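Local coordinates for titin (PDB 2J8O), which probably serves as a giant spring and scaffold of the muscle sarcomere, carrying many immunoglobulin-like domains, of which two in tandem appear here, at residues 100-105 / 124-129; 95-100 / 181-186; 175-180 / 188-193; 14-19 / 67-72. All blocks are in the same frame, centred on the assembly; numbering follows the deposited sequence.

Contact 1 (100-105 / 124-129)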
loop_
_atom_site.group_PDB
_atom_site.type_symbol
_atom_site.label_atom_id
_atom_site.label_comp_id
_atom_site.label_asym_id
_atom_site.label_seq_id
_atom_site.Cartn_x
_atom_site.Cartn_y
_atom_site.Cartn_z
ATOM N N ALA A 100 0.926 -6.544 7.390
ATOM C CA ALA A 100 0.912 -5.502 8.381
ATOM C C ALA A 100 2.275 -5.347 9.062
ATOM O O ALA A 100 2.951 -6.328 9.303
ATOM C CB ALA A 100 -0.152 -5.819 9.409
ATOM N N LYS A 101 2.671 -4.110 9.360
ATOM C CA LYS A 101 3.932 -3.826 10.043
ATOM C C LYS A 101 3.849 -2.461 10.696
ATOM O O LYS A 101 3.457 -1.487 10.035
ATOM C CB LYS A 101 5.101 -3.835 9.057
ATOM C CG LYS A 101 6.392 -4.353 9.671
ATOM C CD LYS A 101 7.615 -3.863 8.928
ATOM C CE LYS A 101 8.890 -4.249 9.684
ATOM N NZ LYS A 101 9.967 -4.597 8.693
ATOM N N ILE A 102 4.176 -2.399 11.989
ATOM C CA ILE A 102 4.267 -1.146 12.725
ATOM C C ILE A 102 5.687 -0.603 12.633
ATOM O O ILE A 102 6.632 -1.378 12.617
ATOM C CB ILE A 102 3.893 -1.329 14.187
ATOM C CG1 ILE A 102 2.384 -1.547 14.305
ATOM C CG2 ILE A 102 4.286 -0.088 15.003
ATOM C CD1 ILE A 102 1.969 -2.325 15.511
ATOM N N HIS A 103 5.825 0.730 12.555
ATOM C CA HIS A 103 7.131 1.382 12.380
ATOM C C HIS A 103 7.297 2.431 13.451
ATOM O O HIS A 103 6.875 3.561 13.286
ATOM C CB HIS A 103 7.253 2.078 11.017
ATOM C CG HIS A 103 7.020 1.192 9.830
ATOM N ND1 HIS A 103 7.948 0.271 9.388
ATOM C CD2 HIS A 103 5.995 1.145 8.941
ATOM C CE1 HIS A 103 7.486 -0.329 8.306
ATOM N NE2 HIS A 103 6.304 0.183 8.013
ATOM N N LEU A 104 7.913 2.072 14.558
ATOM C CA LEU A 104 8.123 3.015 15.662
ATOM C C LEU A 104 9.244 3.975 15.304
ATOM O O LEU A 104 10.341 3.545 14.946
ATOM C CB LEU A 104 8.508 2.259 16.920
ATOM C CG LEU A 104 7.429 1.475 17.623
ATOM C CD1 LEU A 104 8.082 0.485 18.590
ATOM C CD2 LEU A 104 6.545 2.418 18.403
ATOM N N PRO A 105 8.985 5.273 15.409
ATOM C CA PRO A 105 10.000 6.240 15.045
ATOM C C PRO A 105 11.158 6.235 16.055
ATOM O O PRO A 105 12.315 6.300 15.661
ATOM C CB PRO A 105 9.236 7.583 15.109
ATOM C CG PRO A 105 7.782 7.234 15.223
ATOM C CD PRO A 105 7.752 5.921 15.894
ATOM N N ILE A 124 0.666 9.604 20.953
ATOM C CA ILE A 124 1.587 8.599 20.501
ATOM C C ILE A 124 1.257 8.216 19.069
ATOM O O ILE A 124 0.454 7.319 18.812
ATOM C CB ILE A 124 1.622 7.379 21.434
ATOM C CG1 ILE A 124 1.857 7.848 22.881
ATOM C CG2 ILE A 124 2.734 6.482 20.997
ATOM C CD1 ILE A 124 1.280 6.947 23.950
ATOM N N LYS A 125 1.886 8.930 18.147
ATOM C CA LYS A 125 1.719 8.691 16.743
ATOM C C LYS A 125 2.597 7.504 16.257
ATOM O O LYS A 125 3.834 7.572 16.307
ATOM C CB LYS A 125 2.048 9.982 15.994
ATOM C CG LYS A 125 2.151 9.823 14.488
ATOM C CD LYS A 125 2.797 11.041 13.875
ATOM C CE LYS A 125 3.098 10.836 12.421
ATOM N NZ LYS A 125 2.813 12.107 11.692
ATOM N N ILE A 126 1.939 6.451 15.751
ATOM C CA ILE A 126 2.556 5.201 15.322
ATOM C C ILE A 126 2.236 4.887 13.849
ATOM O O ILE A 126 1.133 4.451 13.540
ATOM C CB ILE A 126 2.005 4.026 16.165
ATOM C CG1 ILE A 126 2.335 4.185 17.654
ATOM C CG2 ILE A 126 2.488 2.703 15.634
ATOM C CD1 ILE A 126 3.709 3.712 18.038
ATOM N N PRO A 127 3.194 5.101 12.939
ATOM C CA PRO A 127 2.961 4.771 11.540
ATOM C C PRO A 127 2.902 3.270 11.304
ATOM O O PRO A 127 3.425 2.488 12.086
ATOM C CB PRO A 127 4.184 5.359 10.833
ATOM C CG PRO A 127 4.759 6.332 11.836
ATOM C CD PRO A 127 4.514 5.710 13.137
ATOM N N PHE A 128 2.277 2.853 10.215
ATOM C CA PHE A 128 2.232 1.436 9.921
ATOM C C PHE A 128 2.071 1.254 8.455
ATOM O O PHE A 128 1.647 2.172 7.758
ATOM C CB PHE A 128 1.105 0.726 10.695
ATOM C CG PHE A 128 -0.267 1.286 10.433
ATOM C CD1 PHE A 128 -0.904 1.080 9.208
ATOM C CD2 PHE A 128 -0.928 1.982 11.406
ATOM C CE1 PHE A 128 -2.167 1.586 8.959
ATOM C CE2 PHE A 128 -2.210 2.498 11.165
ATOM C CZ PHE A 128 -2.829 2.298 9.939
ATOM N N SER A 129 2.447 0.071 7.997
ATOM C CA SER A 129 2.302 -0.360 6.616
ATOM C C SER A 129 1.324 -1.501 6.568
ATOM O O SER A 129 0.996 -2.076 7.595
ATOM C CB SER A 129 3.633 -0.847 6.102
ATOM O OG SER A 129 4.475 0.275 5.947
#
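The side chains of His103 and Ser129 meet at NE2 and OG, 2.8 Å apart, with the hydroxyl at the edge of the imidazole and in its plane; either partner could be the donor. With CG anti to its own carbonyl carbon (chi1 -56°), the ring swings back along the preceding strand residues, which brings NE2 to Ser129 OG. Beneath, the A and B strands of the second immunoglobulin domain pair antiparallel. Ser129 N gives a straight bond to Lys101 O (2.8 Å), Lys101 N a longer one to Ser129 O. His103 N reaches Pro127 O at 3.0 Å. Pro127 has no N-H to return that last bond, and its CD rests 3.2 Å from His103 O instead. Inward, the branched methyls suit a sandwich core: Ile102 CG2 meets Ile126 CG2 at 3.4 Å, backed by Val178 and Trp138. Asp187 OD2 accepts the N-H of Ile102. Were His103 an alanine, the Ser129 hydroxyl would probably lose this mate, and the flank of Pro127 some of its cover. The chemistry implies an apolar inner side, with backbone bonds and the His103-Ser129 pair towards the partly exposed one.

Contact 2 (95-100 / 181-186)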
loop_
_atom_site.group_PDB
_atom_site.type_symbol
_atom_site.label_atom_id
_atom_site.label_comp_id
_atom_site.label_asym_id
_atom_site.label_seq_id
_atom_site.Cartn_x
_atom_site.Cartn_y
_atom_site.Cartn_z
ATOM N N GLU A 95 -2.462 -4.558 -7.706
ATOM C CA GLU A 95 -2.710 -4.319 -6.291
ATOM C C GLU A 95 -1.482 -4.651 -5.473
ATOM O O GLU A 95 -0.628 -5.433 -5.893
ATOM C CB GLU A 95 -3.908 -5.117 -5.811
ATOM C CG GLU A 95 -5.202 -4.650 -6.449
ATOM C CD GLU A 95 -6.347 -5.612 -6.210
ATOM O OE1 GLU A 95 -6.831 -5.705 -5.051
ATOM O OE2 GLU A 95 -6.761 -6.273 -7.194
ATOM N N VAL A 96 -1.393 -4.021 -4.313
ATOM C CA VAL A 96 -0.262 -4.192 -3.419
ATOM C C VAL A 96 -0.709 -5.074 -2.261
ATOM O O VAL A 96 -1.726 -4.798 -1.632
ATOM C CB VAL A 96 0.271 -2.821 -2.955
ATOM C CG1 VAL A 96 1.151 -2.953 -1.752
ATOM C CG2 VAL A 96 1.052 -2.167 -4.096
ATOM N N GLU A 97 0.017 -6.166 -2.027
ATOM C CA GLU A 97 -0.333 -7.109 -0.971
ATOM C C GLU A 97 0.847 -7.199 -0.035
ATOM O O GLU A 97 1.866 -7.788 -0.359
ATOM C CB GLU A 97 -0.725 -8.481 -1.537
ATOM C CG GLU A 97 -2.058 -8.477 -2.303
ATOM C CD GLU A 97 -2.589 -9.875 -2.612
ATOM O OE1 GLU A 97 -1.825 -10.728 -3.122
ATOM O OE2 GLU A 97 -3.786 -10.127 -2.349
ATOM N N VAL A 98 0.699 -6.576 1.127
ATOM C CA VAL A 98 1.811 -6.274 1.995
ATOM C C VAL A 98 1.349 -6.511 3.413
ATOM O O VAL A 98 0.408 -5.864 3.862
ATOM C CB VAL A 98 2.269 -4.814 1.757
ATOM C CG1 VAL A 98 3.020 -4.217 2.953
ATOM C CG2 VAL A 98 3.091 -4.739 0.462
ATOM N N PRO A 99 1.998 -7.459 4.112
ATOM C CA PRO A 99 1.696 -7.813 5.501
ATOM C C PRO A 99 1.818 -6.616 6.408
ATOM O O PRO A 99 2.703 -5.780 6.206
ATOM C CB PRO A 99 2.797 -8.829 5.866
ATOM C CG PRO A 99 3.848 -8.689 4.800
ATOM C CD PRO A 99 3.110 -8.267 3.569
ATOM N N ALA A 100 0.926 -6.544 7.390
ATOM C CA ALA A 100 0.912 -5.502 8.381
ATOM C C ALA A 100 2.275 -5.347 9.062
ATOM O O ALA A 100 2.951 -6.328 9.303
ATOM C CB ALA A 100 -0.152 -5.819 9.409
ATOM N N LYS A 181 -3.175 -5.707 12.117
ATOM C CA LYS A 181 -3.436 -7.011 11.532
ATOM C C LYS A 181 -4.152 -6.878 10.197
ATOM O O LYS A 181 -5.121 -6.131 10.079
ATOM C CB LYS A 181 -4.324 -7.851 12.454
ATOM C CG LYS A 181 -4.240 -7.538 13.931
ATOM C CD LYS A 181 -5.501 -7.992 14.630
ATOM C CE LYS A 181 -5.615 -7.367 16.008
ATOM N NZ LYS A 181 -4.584 -7.931 16.941
ATOM N N ASN A 182 -3.674 -7.606 9.198
ATOM C CA ASN A 182 -4.376 -7.741 7.934
ATOM C C ASN A 182 -4.289 -9.182 7.420
ATOM O O ASN A 182 -3.691 -10.051 8.073
ATOM C CB ASN A 182 -3.901 -6.702 6.891
ATOM C CG ASN A 182 -2.504 -6.998 6.303
ATOM O OD1 ASN A 182 -1.870 -8.010 6.610
ATOM N ND2 ASN A 182 -2.037 -6.109 5.429
ATOM N N ARG A 183 -4.889 -9.422 6.255
ATOM C CA ARG A 183 -4.904 -10.741 5.620
ATOM C C ARG A 183 -3.541 -11.432 5.651
ATOM O O ARG A 183 -3.465 -12.661 5.734
ATOM C CB ARG A 183 -5.352 -10.617 4.157
ATOM C CG ARG A 183 -6.849 -10.407 3.936
ATOM C CD ARG A 183 -7.206 -10.677 2.472
ATOM N NE ARG A 183 -6.551 -11.902 2.005
ATOM C CZ ARG A 183 -6.305 -12.216 0.733
ATOM N NH1 ARG A 183 -6.655 -11.391 -0.251
ATOM N NH2 ARG A 183 -5.694 -13.366 0.445
ATOM N N PHE A 184 -2.476 -10.636 5.592
ATOM C CA PHE A 184 -1.156 -11.138 5.244
ATOM C C PHE A 184 -0.102 -11.115 6.352
ATOM O O PHE A 184 1.076 -11.364 6.100
ATOM C CB PHE A 184 -0.640 -10.365 4.039
ATOM C CG PHE A 184 -1.466 -10.545 2.806
ATOM C CD1 PHE A 184 -1.621 -11.807 2.232
ATOM C CD2 PHE A 184 -2.072 -9.455 2.202
ATOM C CE1 PHE A 184 -2.365 -11.981 1.091
ATOM C CE2 PHE A 184 -2.820 -9.622 1.058
ATOM C CZ PHE A 184 -2.966 -10.894 0.500
ATOM N N GLY A 185 -0.502 -10.826 7.577
ATOM C CA GLY A 185 0.454 -10.842 8.661
ATOM C C GLY A 185 0.023 -9.952 9.776
ATOM O O GLY A 185 -0.932 -9.202 9.626
ATOM N N ILE A 186 0.747 -10.033 10.889
ATOM C CA ILE A 186 0.420 -9.311 12.107
ATOM C C ILE A 186 1.696 -8.782 12.713
ATOM O O ILE A 186 2.719 -9.463 12.701
ATOM C CB ILE A 186 -0.250 -10.255 13.122
ATOM C CG1 ILE A 186 -1.602 -10.715 12.588
ATOM C CG2 ILE A 186 -0.431 -9.590 14.483
ATOM C CD1 ILE A 186 -2.189 -11.855 13.363
#
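Phe184 offers its ring edge to Glu97, whose OE2 lies near the ring plane, 3.1 Å from CZ, with carboxylate and ring turned 70° apart; CB of Glu97 also comes against CE2. One face of the ring carries Arg183 CB over its centre. The guanidinium of Arg183 has Phe184 CZ over one face, 3.6 Å above its plane. Its NH1 stands 3.8 Å from Glu97 OE2, a long salt bridge in which the oxygen lies well out of the guanidinium plane, so charge alone and no directed N-H joins them. The well-directed bond of Asn182 across the contact is ND2 to Val98 O (2.9 Å), in the amide plane; ND2 also serves Pro132 O. OD1 accepts Ala100 N (3.3 Å) and Phe184 N (2.9 Å) from opposite faces of that plane, each well out of it, the second bond closing an Asx turn. A chi1 of 73°, with CG between the backbone N and carbonyl carbon, turns the amide to both tasks. Gly185 ends the type I turn with backbone angles that a side chain would oppose, and a CB there would collide with Pro99 CB. In the tandem, the F-G turn of the second domain thus lies against the chain entering from the first. Asn182 links the two by hydrogen bonds, while the aromatic and charged groups add less specific attraction.

Contact 3 (175-180 / 188-193)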
loop_
_atom_site.group_PDB
_atom_site.type_symbol
_atom_site.label_atom_id
_atom_site.label_comp_id
_atom_site.label_asym_id
_atom_site.label_seq_id
_atom_site.Cartn_x
_atom_site.Cartn_y
_atom_site.Cartn_z
ATOM N N PHE A 175 2.334 0.680 30.096
ATOM C CA PHE A 175 2.690 -0.034 28.871
ATOM C C PHE A 175 1.516 -0.190 27.925
ATOM O O PHE A 175 0.482 -0.778 28.287
ATOM C CB PHE A 175 3.277 -1.392 29.224
ATOM C CG PHE A 175 4.545 -1.303 30.028
ATOM C CD1 PHE A 175 4.498 -1.197 31.418
ATOM C CD2 PHE A 175 5.787 -1.290 29.394
ATOM C CE1 PHE A 175 5.670 -1.104 32.164
ATOM C CE2 PHE A 175 6.967 -1.206 30.141
ATOM C CZ PHE A 175 6.908 -1.120 31.516
ATOM N N TYR A 176 1.679 0.353 26.723
ATOM C CA TYR A 176 0.621 0.333 25.711
ATOM C C TYR A 176 1.018 -0.522 24.548
ATOM O O TYR A 176 2.144 -0.434 24.055
ATOM C CB TYR A 176 0.252 1.761 25.226
ATOM C CG TYR A 176 -0.392 2.585 26.310
ATOM C CD1 TYR A 176 0.378 3.379 27.157
ATOM C CD2 TYR A 176 -1.763 2.527 26.530
ATOM C CE1 TYR A 176 -0.211 4.139 28.179
ATOM C CE2 TYR A 176 -2.363 3.279 27.559
ATOM C CZ TYR A 176 -1.577 4.072 28.375
ATOM O OH TYR A 176 -2.155 4.781 29.388
ATOM N N VAL A 177 0.096 -1.361 24.109
ATOM C CA VAL A 177 0.395 -2.293 23.016
ATOM C C VAL A 177 -0.451 -1.923 21.813
ATOM O O VAL A 177 -1.682 -1.819 21.915
ATOM C CB VAL A 177 0.106 -3.744 23.428
ATOM C CG1 VAL A 177 0.536 -4.694 22.350
ATOM C CG2 VAL A 177 0.819 -4.069 24.700
ATOM N N VAL A 178 0.212 -1.685 20.690
ATOM C CA VAL A 178 -0.476 -1.358 19.470
ATOM C C VAL A 178 -0.268 -2.516 18.514
ATOM O O VAL A 178 0.828 -3.078 18.430
ATOM C CB VAL A 178 -0.017 0.004 18.856
ATOM C CG1 VAL A 178 1.481 0.020 18.556
ATOM C CG2 VAL A 178 -0.795 0.305 17.582
ATOM N N CYS A 179 -1.334 -2.876 17.808
ATOM C CA CYS A 179 -1.323 -4.085 17.036
ATOM C C CYS A 179 -2.041 -3.899 15.718
ATOM O O CYS A 179 -3.200 -3.468 15.688
ATOM C CB CYS A 179 -1.960 -5.222 17.826
ATOM S SG CYS A 179 -1.982 -6.725 16.837
ATOM N N ALA A 180 -1.344 -4.224 14.633
ATOM C CA ALA A 180 -1.883 -4.042 13.295
ATOM C C ALA A 180 -1.989 -5.399 12.634
ATOM O O ALA A 180 -1.016 -6.154 12.605
ATOM C CB ALA A 180 -0.988 -3.107 12.468
ATOM N N GLN A 188 3.135 -6.126 16.185
ATOM C CA GLN A 188 2.676 -5.558 17.426
ATOM C C GLN A 188 3.872 -4.900 18.057
ATOM O O GLN A 188 4.998 -5.353 17.865
ATOM C CB GLN A 188 2.108 -6.673 18.312
ATOM C CG GLN A 188 1.933 -6.317 19.751
ATOM C CD GLN A 188 1.631 -7.520 20.621
ATOM O OE1 GLN A 188 0.714 -8.295 20.342
ATOM N NE2 GLN A 188 2.394 -7.665 21.703
ATOM N N LYS A 189 3.639 -3.827 18.791
ATOM C CA LYS A 189 4.718 -3.101 19.418
ATOM C C LYS A 189 4.214 -2.590 20.732
ATOM O O LYS A 189 3.034 -2.284 20.868
ATOM C CB LYS A 189 5.156 -1.905 18.554
ATOM C CG LYS A 189 5.834 -2.258 17.240
ATOM C CD LYS A 189 7.135 -3.017 17.431
ATOM C CE LYS A 189 7.389 -3.924 16.224
ATOM N NZ LYS A 189 8.814 -4.216 16.027
ATOM N N THR A 190 5.112 -2.509 21.709
ATOM C CA THR A 190 4.802 -1.888 22.988
ATOM C C THR A 190 5.378 -0.470 23.036
ATOM O O THR A 190 6.454 -0.202 22.509
ATOM C CB THR A 190 5.313 -2.770 24.124
ATOM O OG1 THR A 190 4.596 -3.999 24.076
ATOM C CG2 THR A 190 5.034 -2.170 25.471
ATOM N N VAL A 191 4.648 0.445 23.654
ATOM C CA VAL A 191 5.175 1.780 23.938
ATOM C C VAL A 191 5.060 2.020 25.429
ATOM O O VAL A 191 3.966 1.905 25.988
ATOM C CB VAL A 191 4.405 2.850 23.145
ATOM C CG1 VAL A 191 4.761 4.260 23.605
ATOM C CG2 VAL A 191 4.680 2.684 21.637
ATOM N N GLU A 192 6.172 2.325 26.100
ATOM C CA GLU A 192 6.060 2.709 27.506
ATOM C C GLU A 192 5.832 4.202 27.675
ATOM O O GLU A 192 6.531 5.010 27.085
ATOM C CB GLU A 192 7.251 2.246 28.363
ATOM C CG GLU A 192 7.028 2.564 29.859
ATOM C CD GLU A 192 8.189 2.194 30.774
ATOM O OE1 GLU A 192 9.212 1.690 30.277
ATOM O OE2 GLU A 192 8.078 2.417 32.007
ATOM N N LEU A 193 4.881 4.563 28.524
ATOM C CA LEU A 193 4.596 5.968 28.788
ATOM C C LEU A 193 4.940 6.245 30.225
ATOM O O LEU A 193 4.514 5.506 31.108
ATOM C CB LEU A 193 3.119 6.286 28.511
ATOM C CG LEU A 193 2.460 7.575 29.059
ATOM C CD1 LEU A 193 3.186 8.852 28.650
ATOM C CD2 LEU A 193 0.996 7.654 28.636
#
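This is an antiparallel pairing of neighbouring strands, the F-G hairpin of the second immunoglobulin domain, within the sheet that also holds strands 112-116 and 135-140. Tyr176 and Val191 exchange two backbone hydrogen bonds, of which Val191 N to Tyr176 O is 2.7 Å, and Val178 and Lys189 exchange two more. On the outer face Phe175 and Glu192 lie side by side. Glu192 CG sits over one face of the ring, 4.1 Å from its centroid, in a CH-pi contact, and the carboxylate plane is only 25° from the ring's. With CG anti to the backbone N (chi1 -175°), the whole extended glutamate chain lies alongside the ring, carboxylate included, its CD 3.6 Å from Phe175 CZ. Next along, Val177 CG1 meets Gln188 CG at 3.4 Å, a long polar residue again lending its aliphatic part. The inner face is more apolar: Tyr176 CE1 touches Leu193 CD2 at 3.7 Å, and Val178 packs on Trp138. Val178 stands two residues after Tyr176, where immunoglobulin domains often have a disulphide cysteine, so packing serves here instead. The hydroxyl of Tyr176 bonds to Asp172 O, four residues earlier, the tyrosine corner typical of Greek-key immunoglobulin sandwiches.

Contact 4 (14-19 / 67-72)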
loop_
_atom_site.group_PDB
_atom_site.type_symbol
_atom_site.label_atom_id
_atom_site.label_comp_id
_atom_site.label_asym_id
_atom_site.label_seq_id
_atom_site.Cartn_x
_atom_site.Cartn_y
_atom_site.Cartn_z
ATOM N N LEU A 14 -2.132 -8.261 -11.157
ATOM C CA LEU A 14 -0.842 -8.404 -10.473
ATOM C C LEU A 14 -0.929 -8.133 -9.002
ATOM O O LEU A 14 -1.574 -7.190 -8.584
ATOM C CB LEU A 14 0.183 -7.445 -11.060
ATOM C CG LEU A 14 0.681 -7.727 -12.464
ATOM C CD1 LEU A 14 1.934 -6.891 -12.698
ATOM C CD2 LEU A 14 0.968 -9.209 -12.600
ATOM N N ASN A 15 -0.272 -8.963 -8.211
ATOM C CA ASN A 15 -0.141 -8.690 -6.790
ATOM C C ASN A 15 1.341 -8.664 -6.440
ATOM O O ASN A 15 2.043 -9.669 -6.567
ATOM C CB ASN A 15 -0.933 -9.700 -5.969
ATOM C CG ASN A 15 -2.432 -9.717 -6.345
ATOM O OD1 ASN A 15 -3.290 -9.329 -5.555
ATOM N ND2 ASN A 15 -2.735 -10.149 -7.561
ATOM N N VAL A 16 1.823 -7.488 -6.057
ATOM C CA VAL A 16 3.223 -7.305 -5.715
ATOM C C VAL A 16 3.396 -6.641 -4.367
ATOM O O VAL A 16 2.411 -6.272 -3.718
ATOM C CB VAL A 16 3.946 -6.428 -6.736
ATOM C CG1 VAL A 16 4.216 -7.202 -8.025
ATOM C CG2 VAL A 16 3.154 -5.136 -6.975
ATOM N N ARG A 17 4.661 -6.502 -3.961
ATOM C CA ARG A 17 5.029 -5.725 -2.799
ATOM C C ARG A 17 5.690 -4.393 -3.137
ATOM O O ARG A 17 6.193 -4.207 -4.240
ATOM C CB ARG A 17 5.944 -6.546 -1.914
ATOM C CG ARG A 17 5.164 -7.551 -1.101
ATOM C CD ARG A 17 5.963 -8.092 0.038
ATOM N NE ARG A 17 5.643 -9.506 0.166
ATOM C CZ ARG A 17 6.223 -10.344 1.012
ATOM N NH1 ARG A 17 7.171 -9.917 1.846
ATOM N NH2 ARG A 17 5.838 -11.609 1.013
ATOM N N TYR A 18 5.699 -3.480 -2.166
ATOM C CA TYR A 18 6.336 -2.181 -2.332
ATOM C C TYR A 18 7.734 -2.283 -2.919
ATOM O O TYR A 18 8.467 -3.230 -2.625
ATOM C CB TYR A 18 6.345 -1.394 -1.009
ATOM C CG TYR A 18 4.953 -0.925 -0.645
ATOM C CD1 TYR A 18 4.387 -1.214 0.604
ATOM C CD2 TYR A 18 4.163 -0.237 -1.589
ATOM C CE1 TYR A 18 3.087 -0.799 0.909
ATOM C CE2 TYR A 18 2.872 0.187 -1.291
ATOM C CZ TYR A 18 2.340 -0.093 -0.049
ATOM O OH TYR A 18 1.065 0.332 0.220
ATOM N N GLN A 19 8.067 -1.320 -3.782
ATOM C CA GLN A 19 9.424 -1.153 -4.331
ATOM C C GLN A 19 9.904 -2.239 -5.290
ATOM O O GLN A 19 11.071 -2.246 -5.687
ATOM C CB GLN A 19 10.458 -0.987 -3.218
ATOM C CG GLN A 19 10.352 0.322 -2.488
ATOM C CD GLN A 19 11.593 0.629 -1.694
ATOM O OE1 GLN A 19 12.191 -0.260 -1.082
ATOM N NE2 GLN A 19 11.995 1.896 -1.696
ATOM N N ALA A 67 8.629 0.139 -12.670
ATOM C CA ALA A 67 9.672 -0.061 -11.626
ATOM C C ALA A 67 9.356 0.585 -10.285
ATOM O O ALA A 67 8.718 1.620 -10.226
ATOM C CB ALA A 67 11.040 0.394 -12.117
ATOM N N SER A 68 9.817 -0.037 -9.208
ATOM C CA SER A 68 9.725 0.532 -7.852
ATOM C C SER A 68 8.291 0.934 -7.485
ATOM O O SER A 68 7.995 2.105 -7.221
ATOM C CB SER A 68 10.708 1.704 -7.668
ATOM O OG SER A 68 10.649 2.222 -6.341
ATOM N N VAL A 69 7.429 -0.079 -7.451
ATOM C CA VAL A 69 6.007 0.075 -7.169
ATOM C C VAL A 69 5.755 0.814 -5.870
ATOM O O VAL A 69 6.134 0.368 -4.788
ATOM C CB VAL A 69 5.267 -1.298 -7.143
ATOM C CG1 VAL A 69 3.856 -1.154 -6.542
ATOM C CG2 VAL A 69 5.177 -1.868 -8.544
ATOM N N THR A 70 5.135 1.971 -6.009
ATOM C CA THR A 70 4.480 2.660 -4.912
ATOM C C THR A 70 2.989 2.363 -5.042
ATOM O O THR A 70 2.541 1.787 -6.052
ATOM C CB THR A 70 4.731 4.173 -4.967
ATOM O OG1 THR A 70 4.277 4.754 -3.751
ATOM C CG2 THR A 70 3.977 4.818 -6.114
ATOM N N ASP A 71 2.202 2.748 -4.050
ATOM C CA ASP A 71 0.795 2.407 -4.124
ATOM C C ASP A 71 0.029 3.359 -5.052
ATOM O O ASP A 71 -1.133 3.122 -5.366
ATOM C CB ASP A 71 0.188 2.346 -2.730
ATOM C CG ASP A 71 0.392 3.606 -1.992
ATOM O OD1 ASP A 71 0.229 4.657 -2.654
ATOM O OD2 ASP A 71 0.725 3.566 -0.778
ATOM N N ASP A 72 0.687 4.435 -5.483
ATOM C CA ASP A 72 0.152 5.280 -6.540
ATOM C C ASP A 72 0.097 4.464 -7.831
ATOM O O ASP A 72 -0.767 4.701 -8.674
ATOM C CB ASP A 72 0.984 6.558 -6.733
ATOM C CG ASP A 72 0.721 7.239 -8.081
ATOM O OD1 ASP A 72 -0.338 7.887 -8.244
ATOM O OD2 ASP A 72 1.569 7.116 -8.995
#
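Gln19 N points almost straight at Val69 O (2.8 Å), tying the turn after strand 14-16 to segment 67-72, the end-to-end directions of the touching parts (CA 16 to 19 against CA 68 to 71) being 116° apart. In immunoglobulin terms this is the A'-B turn of the first domain meeting its E-F loop, at the end nearest the second domain. CA of Gln19 lies 3.9 Å from CA of Ser68; both residues have positive phi, and their polar side chains suit an exposed bend. Beneath it Val16 CG2 meets Val69 CG1 at 4.1 Å. Val69 is the buried residue of the pair of segments, its methyls closing this end of the core together with Ala22, and Val16 adds a second compact, branched side chain. With CG of Tyr18 anti to its carbonyl carbon (chi1 -71°), the ring lies beside the loop and turns an edge to it, so that Val69 O and Asp71 CB both lie in the ring plane. Its apolar surface also touches Val96 and Val98 of the chain that leads to the next domain. A serine in place of Tyr18 would probably strip the cover from Asp71 and leave those two valines short of a neighbour. Ring and carboxylate planes stand 76° apart, and Tyr18 CE2 comes to 3.7 Å from Asp71 CB.

Overall arrangement
The long strand 86-102 threads the set, leaving the first domain beside contact 4 and entering the second through contacts 2 and 1. Contacts 4 and 2, centres 14 Å apart, join where Glu97 N lies 2.9 Å from Val16 O, a probable hydrogen bond. Contacts 2 and 1 share Ala100, their centres also about 14 Å apart. Contact 3 packs on contact 1 across the second sandwich, centres 10 Å apart, Ile102 CG2 meeting Lys189 CG at 3.5 Å; its hairpin ends in the turn used by contact 2. Contacts 3 and 4 lie about 29 Å apart, centre to centre, without touching. Bound glycerol, probably from crystallisation, lies about 3 Å from the side chain of Pro105 in contact 1 and about 4 Å from that of Val191 in contact 3.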